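Local coordinates for membrane protein (Acinetobacter baumannii AB307-0294, PDB 5DL5), which forms a beta-barrel channel of the OprD porin family and probably admits small molecules, including antibiotics, across the outer membrane, at residues Lys213-Glu217 with Thr244-Ala250; Gly350-Ala356 with Phe377-Tyr383. Residues are numbered along the deposited sequence.

Overall arrangement
The chain runs up and down one antiparallel beta barrel. Contact 2 lies in its wall and contact 1 at its rim, where strands pass into loops. Contact 1 comes first. It closes the hairpin of strands 216-229 and 233-246 at its open end, where one strand begins and the other runs out into a loop. The chain then adds strands 273-286, 289-300 and 332-341 before contact 2 opens. Contact 2 joins strands 351-365 and 371-384, again next to each other in sequence, over the start of one and the later part of the other. The two contacts are in series and neither nest nor cross. The centres of contact 1 and contact 2 are about 37 Å apart.

Contact 1: residues Lys213-Glu217 with Thr244-Ala250; sequences KNALE and TKFDANA
A beta bulge opens this contact: A215 and L216 form a classic bulge against the preceding strand 203-212. N214 before it has left-handed backbone angles (phi/psi 62/14), and A215 is at -129/-65. The chain then straightens into an extended strand at L216 and E217, which runs antiparallel to T244-F246. L216 and F246 are a non-hydrogen-bonded pair, CA atoms 4.3 Å apart. E217 and K245 are a hydrogen-bonded pair, CA atoms 5.1 Å apart. In the latter, E217 N donates to K245 O and K245 N donates to E217 O, both at 2.8 Å. One further bond, D247 N to A215 O at 2.8 Å, extends the pairing to the bulge.

D247-A250 is a type I turn, with A250 N bonded to D247 O at 2.9 Å. D247 (chi1 t) also makes an Asx turn: its OD2 accepts from N249 N at 3.2 Å. The turn brings A250 CB to 3.2 Å from A215 O.

On one face L216 (chi1 p) sets CD2 3.8 Å from F246 CE1, with F246 in m. On the other, E217 (m, t) and K245 (t, t) form a salt bridge, OE1 to NZ 3.4 Å. K245 also has a long, weak ion pair with E272. The arrangement is the open end of a beta-barrel hairpin, where porin strands give way to loops.

Contact 2: residues Gly350-Ala356 with Phe377-Tyr383; sequences GLNWTTA and FFNQVKY
L351, V381, W353 and Y383 form the apolar patch on one face of this strand pair. L351 CD1 lies 3.6 Å from V381 CG1, and W353 CD1 is 4.0 Å from V381 CG2. L351 CB also touches Y383 CD1 at 4.2 Å. All four side chains have chi1 t. On the opposite face F378 packs against A356, CB to CB 4.4 Å, and the edge of the F378 ring meets T354, CE2 to CG2 4.0 Å.

The backbones are regular and extended, with strand axes 4.7 Å apart at closest and 167° between their directions, so antiparallel. L351-Y383, W353-V381 and T355-N379 are non-hydrogen-bonded pairs, CA atoms 4.4 to 4.5 Å apart. N352-K382, T354-Q380 and A356-F378 are hydrogen-bonded pairs at 5.2 Å between CA atoms. Each makes two bonds: N352 N to K382 O 2.8 Å and K382 N to N352 O 2.9 Å; T354 N to Q380 O 2.9 Å and Q380 N to T354 O 2.8 Å; A356 N to F378 O 3.0 Å and F378 N to A356 O 2.9 Å.

Beyond the apolar patch, on the same face, N379 (chi1 m) gathers two donors on OD1: W353 NE1 at 3.1 Å and T355 OG1 at 2.7 Å. The other face carries N352, T354, Q380 and K382.

The pair is a section of porin barrel wall, flanked by two more antiparallel strands. T354 OG1 bonds N339 OD1 of strand 332-341, while F378 and Q380 rest on R398 of strand 394-404.

Contact 1: residues Lys213-Glu217 with Thr244-Ala250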
loop_
_atom_site.group_PDB
_atom_site.type_symbol
_atom_site.label_atom_id
_atom_site.label_comp_id
_atom_site.label_asym_id
_atom_site.label_seq_id
_atom_site.Cartn_x
_atom_site.Cartn_y
_atom_site.Cartn_z
ATOM N N LYS A 213 -12.466 -5.393 14.780
ATOM C CA LYS A 213 -13.604 -6.071 15.450
ATOM C C LYS A 213 -14.496 -6.718 14.379
ATOM O O LYS A 213 -14.791 -6.153 13.333
ATOM C CB LYS A 213 -14.395 -5.079 16.374
ATOM C CG LYS A 213 -15.806 -5.581 16.898
ATOM C CD LYS A 213 -16.473 -4.647 17.898
ATOM C CE LYS A 213 -17.700 -5.231 18.671
ATOM N NZ LYS A 213 -17.532 -5.562 20.137
ATOM N N ASN A 214 -14.855 -7.967 14.642
ATOM C CA ASN A 214 -15.625 -8.772 13.732
ATOM C C ASN A 214 -15.005 -9.053 12.409
ATOM O O ASN A 214 -15.737 -9.465 11.484
ATOM C CB ASN A 214 -17.019 -8.144 13.527
ATOM C CG ASN A 214 -17.811 -8.135 14.828
ATOM O OD1 ASN A 214 -17.717 -9.083 15.610
ATOM N ND2 ASN A 214 -18.456 -7.058 15.123
ATOM N N ALA A 215 -13.702 -8.805 12.246
ATOM C CA ALA A 215 -13.126 -8.902 10.924
ATOM C C ALA A 215 -11.847 -9.807 10.922
ATOM O O ALA A 215 -11.860 -10.873 10.385
ATOM C CB ALA A 215 -12.753 -7.540 10.439
ATOM N N LEU A 216 -10.787 -9.393 11.610
ATOM C CA LEU A 216 -9.599 -10.107 11.602
ATOM C C LEU A 216 -8.625 -9.587 12.641
ATOM O O LEU A 216 -8.756 -8.437 13.087
ATOM C CB LEU A 216 -8.910 -10.011 10.238
ATOM C CG LEU A 216 -8.596 -8.626 9.629
ATOM C CD1 LEU A 216 -7.168 -8.178 9.851
ATOM C CD2 LEU A 216 -8.695 -8.745 8.127
ATOM N N GLU A 217 -7.652 -10.428 12.923
ATOM C CA GLU A 217 -6.489 -10.144 13.729
ATOM C C GLU A 217 -5.300 -10.361 12.848
ATOM O O GLU A 217 -5.267 -11.325 12.046
ATOM C CB GLU A 217 -6.446 -11.031 15.017
ATOM C CG GLU A 217 -7.710 -10.882 15.823
ATOM C CD GLU A 217 -7.842 -11.860 17.014
ATOM O OE1 GLU A 217 -7.283 -13.030 17.022
ATOM O OE2 GLU A 217 -8.595 -11.441 17.937
ATOM N N THR A 244 -2.470 -13.774 9.859
ATOM C CA THR A 244 -3.827 -13.237 9.878
ATOM C C THR A 244 -4.831 -14.280 10.247
ATOM O O THR A 244 -4.902 -15.368 9.681
ATOM C CB THR A 244 -4.220 -12.690 8.484
ATOM O OG1 THR A 244 -3.251 -11.774 8.058
ATOM C CG2 THR A 244 -5.666 -11.958 8.517
ATOM N N LYS A 245 -5.658 -13.966 11.209
ATOM C CA LYS A 245 -6.799 -14.768 11.551
ATOM C C LYS A 245 -8.040 -13.977 11.182
ATOM O O LYS A 245 -8.312 -12.864 11.721
ATOM C CB LYS A 245 -6.839 -15.123 13.049
ATOM C CG LYS A 245 -7.902 -16.167 13.303
ATOM C CD LYS A 245 -7.889 -16.669 14.740
ATOM C CE LYS A 245 -8.273 -15.505 15.668
ATOM N NZ LYS A 245 -9.065 -15.917 16.863
ATOM N N PHE A 246 -8.758 -14.537 10.245
ATOM C CA PHE A 246 -9.993 -13.963 9.775
ATOM C C PHE A 246 -11.108 -14.487 10.603
ATOM O O PHE A 246 -11.223 -15.715 10.841
ATOM C CB PHE A 246 -10.268 -14.345 8.274
ATOM C CG PHE A 246 -9.326 -13.724 7.328
ATOM C CD1 PHE A 246 -9.564 -12.441 6.825
ATOM C CD2 PHE A 246 -8.210 -14.372 6.935
ATOM C CE1 PHE A 246 -8.668 -11.862 5.923
ATOM C CE2 PHE A 246 -7.310 -13.816 6.017
ATOM C CZ PHE A 246 -7.541 -12.535 5.511
ATOM N N ASP A 247 -11.962 -13.561 11.014
ATOM C CA ASP A 247 -13.213 -13.917 11.877
ATOM C C ASP A 247 -14.145 -14.719 10.953
ATOM O O ASP A 247 -14.137 -14.549 9.673
ATOM C CB ASP A 247 -13.875 -12.580 12.254
ATOM C CG ASP A 247 -14.979 -12.656 13.327
ATOM O OD1 ASP A 247 -14.633 -12.482 14.535
ATOM O OD2 ASP A 247 -16.217 -12.664 12.973
ATOM N N ALA A 248 -14.986 -15.514 11.574
ATOM C CA ALA A 248 -16.006 -16.356 10.904
ATOM C C ALA A 248 -16.905 -15.541 10.011
ATOM O O ALA A 248 -17.235 -15.991 8.932
ATOM C CB ALA A 248 -16.854 -17.100 11.927
ATOM N N ASN A 249 -17.225 -14.307 10.415
ATOM C CA ASN A 249 -18.017 -13.385 9.585
ATOM C C ASN A 249 -17.241 -12.448 8.697
ATOM O O ASN A 249 -17.808 -11.547 8.130
ATOM C CB ASN A 249 -18.899 -12.509 10.490
ATOM C CG ASN A 249 -19.722 -13.344 11.442
ATOM O OD1 ASN A 249 -19.967 -12.949 12.585
ATOM N ND2 ASN A 249 -20.092 -14.529 11.015
ATOM N N ALA A 250 -15.949 -12.636 8.571
ATOM C CA ALA A 250 -15.203 -11.827 7.650
ATOM C C ALA A 250 -15.408 -12.195 6.189
ATOM O O ALA A 250 -15.857 -13.269 5.880
ATOM C CB ALA A 250 -13.729 -11.898 7.975
#

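Contact 2: residues Gly350-Ala356 with Phe377-Tyr383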
loop_
_atom_site.group_PDB
_atom_site.type_symbol
_atom_site.label_atom_id
_atom_site.label_comp_id
_atom_site.label_asym_id
_atom_site.label_seq_id
_atom_site.Cartn_x
_atom_site.Cartn_y
_atom_site.Cartn_z
ATOM N N GLY A 350 18.415 11.109 -12.626
ATOM C CA GLY A 350 17.059 10.866 -12.331
ATOM C C GLY A 350 16.271 9.908 -13.186
ATOM O O GLY A 350 15.072 9.788 -12.925
ATOM N N LEU A 351 16.885 9.229 -14.172
ATOM C CA LEU A 351 16.204 8.155 -14.941
ATOM C C LEU A 351 16.570 6.804 -14.350
ATOM O O LEU A 351 17.753 6.554 -14.130
ATOM C CB LEU A 351 16.592 8.239 -16.430
ATOM C CG LEU A 351 15.975 7.181 -17.347
ATOM C CD1 LEU A 351 14.513 7.432 -17.533
ATOM C CD2 LEU A 351 16.618 7.193 -18.725
ATOM N N ASN A 352 15.560 5.973 -14.025
ATOM C CA ASN A 352 15.724 4.637 -13.435
ATOM C C ASN A 352 14.883 3.615 -14.180
ATOM O O ASN A 352 13.764 3.930 -14.656
ATOM C CB ASN A 352 15.247 4.577 -11.949
ATOM C CG ASN A 352 16.048 5.481 -11.036
ATOM O OD1 ASN A 352 15.472 6.255 -10.277
ATOM N ND2 ASN A 352 17.363 5.379 -11.072
ATOM N N TRP A 353 15.358 2.375 -14.224
ATOM C CA TRP A 353 14.626 1.279 -14.900
ATOM C C TRP A 353 14.637 0.067 -13.959
ATOM O O TRP A 353 15.708 -0.270 -13.402
ATOM C CB TRP A 353 15.246 0.978 -16.271
ATOM C CG TRP A 353 14.748 -0.307 -16.914
ATOM C CD1 TRP A 353 13.440 -0.689 -17.071
ATOM C CD2 TRP A 353 15.530 -1.373 -17.495
ATOM N NE1 TRP A 353 13.367 -1.884 -17.701
ATOM C CE2 TRP A 353 14.627 -2.332 -17.983
ATOM C CE3 TRP A 353 16.909 -1.581 -17.688
ATOM C CZ2 TRP A 353 15.045 -3.562 -18.589
ATOM C CZ3 TRP A 353 17.343 -2.814 -18.293
ATOM C CH2 TRP A 353 16.398 -3.775 -18.728
ATOM N N THR A 354 13.481 -0.544 -13.795
ATOM C CA THR A 354 13.306 -1.747 -13.015
ATOM C C THR A 354 12.672 -2.782 -13.920
ATOM O O THR A 354 11.688 -2.466 -14.685
ATOM C CB THR A 354 12.382 -1.544 -11.769
ATOM O OG1 THR A 354 13.124 -0.863 -10.801
ATOM C CG2 THR A 354 12.065 -2.926 -11.092
ATOM N N THR A 355 13.259 -3.980 -13.931
ATOM C CA THR A 355 12.619 -5.102 -14.661
ATOM C C THR A 355 12.573 -6.246 -13.643
ATOM O O THR A 355 13.495 -6.402 -12.841
ATOM C CB THR A 355 13.287 -5.396 -16.033
ATOM O OG1 THR A 355 12.476 -6.297 -16.798
ATOM C CG2 THR A 355 14.624 -6.061 -15.881
ATOM N N ALA A 356 11.510 -7.038 -13.678
ATOM C CA ALA A 356 11.374 -8.132 -12.791
ATOM C C ALA A 356 10.523 -9.234 -13.408
ATOM O O ALA A 356 9.685 -8.998 -14.307
ATOM C CB ALA A 356 10.705 -7.644 -11.480
ATOM N N PHE A 377 5.745 -10.620 -15.758
ATOM C CA PHE A 377 6.891 -9.831 -16.273
ATOM C C PHE A 377 6.594 -8.296 -16.163
ATOM O O PHE A 377 5.622 -7.768 -16.752
ATOM C CB PHE A 377 7.244 -10.186 -17.735
ATOM C CG PHE A 377 8.528 -9.503 -18.241
ATOM C CD1 PHE A 377 9.703 -9.440 -17.446
ATOM C CD2 PHE A 377 8.593 -8.892 -19.552
ATOM C CE1 PHE A 377 10.867 -8.806 -17.927
ATOM C CE2 PHE A 377 9.773 -8.292 -20.032
ATOM C CZ PHE A 377 10.894 -8.250 -19.244
ATOM N N PHE A 378 7.395 -7.619 -15.357
ATOM C CA PHE A 378 7.138 -6.201 -15.010
ATOM C C PHE A 378 8.288 -5.314 -15.525
ATOM O O PHE A 378 9.508 -5.708 -15.390
ATOM C CB PHE A 378 7.089 -6.156 -13.465
ATOM C CG PHE A 378 7.066 -4.725 -12.902
ATOM C CD1 PHE A 378 5.849 -4.029 -12.840
ATOM C CD2 PHE A 378 8.215 -4.099 -12.460
ATOM C CE1 PHE A 378 5.820 -2.717 -12.304
ATOM C CE2 PHE A 378 8.198 -2.764 -12.020
ATOM C CZ PHE A 378 7.007 -2.102 -11.890
ATOM N N ASN A 379 7.967 -4.141 -16.089
ATOM C CA ASN A 379 8.960 -3.138 -16.378
ATOM C C ASN A 379 8.441 -1.787 -15.928
ATOM O O ASN A 379 7.243 -1.477 -16.121
ATOM C CB ASN A 379 9.306 -3.086 -17.836
ATOM C CG ASN A 379 10.145 -4.269 -18.253
ATOM O OD1 ASN A 379 11.356 -4.223 -18.177
ATOM N ND2 ASN A 379 9.475 -5.383 -18.637
ATOM N N GLN A 380 9.322 -1.020 -15.316
ATOM C CA GLN A 380 9.014 0.351 -15.019
ATOM C C GLN A 380 10.177 1.230 -15.361
ATOM O O GLN A 380 11.292 0.940 -15.030
ATOM C CB GLN A 380 8.621 0.542 -13.526
ATOM C CG GLN A 380 8.381 2.010 -13.208
ATOM C CD GLN A 380 7.730 2.173 -11.838
ATOM O OE1 GLN A 380 6.557 1.887 -11.636
ATOM N NE2 GLN A 380 8.508 2.592 -10.895
ATOM N N VAL A 381 9.905 2.282 -16.084
ATOM C CA VAL A 381 10.825 3.364 -16.230
ATOM C C VAL A 381 10.271 4.585 -15.497
ATOM O O VAL A 381 9.058 4.943 -15.607
ATOM C CB VAL A 381 11.017 3.728 -17.689
ATOM C CG1 VAL A 381 11.850 5.008 -17.826
ATOM C CG2 VAL A 381 11.689 2.591 -18.433
ATOM N N LYS A 382 11.163 5.235 -14.798
ATOM C CA LYS A 382 10.813 6.406 -14.032
ATOM C C LYS A 382 11.814 7.511 -14.264
ATOM O O LYS A 382 13.051 7.235 -14.287
ATOM C CB LYS A 382 10.755 6.052 -12.535
ATOM C CG LYS A 382 10.338 7.290 -11.729
ATOM C CD LYS A 382 9.862 7.016 -10.297
ATOM C CE LYS A 382 9.175 8.288 -9.856
ATOM N NZ LYS A 382 8.604 8.123 -8.515
ATOM N N TYR A 383 11.339 8.741 -14.459
ATOM C CA TYR A 383 12.187 9.932 -14.530
ATOM C C TYR A 383 11.742 10.945 -13.456
ATOM O O TYR A 383 10.538 11.316 -13.425
ATOM C CB TYR A 383 12.057 10.589 -15.926
ATOM C CG TYR A 383 12.840 11.786 -15.999
ATOM C CD1 TYR A 383 14.243 11.728 -15.849
ATOM C CD2 TYR A 383 12.255 13.028 -16.138
ATOM C CE1 TYR A 383 15.009 12.880 -15.828
ATOM C CE2 TYR A 383 13.033 14.166 -16.150
ATOM C CZ TYR A 383 14.385 14.087 -15.977
ATOM O OH TYR A 383 15.139 15.251 -16.017
#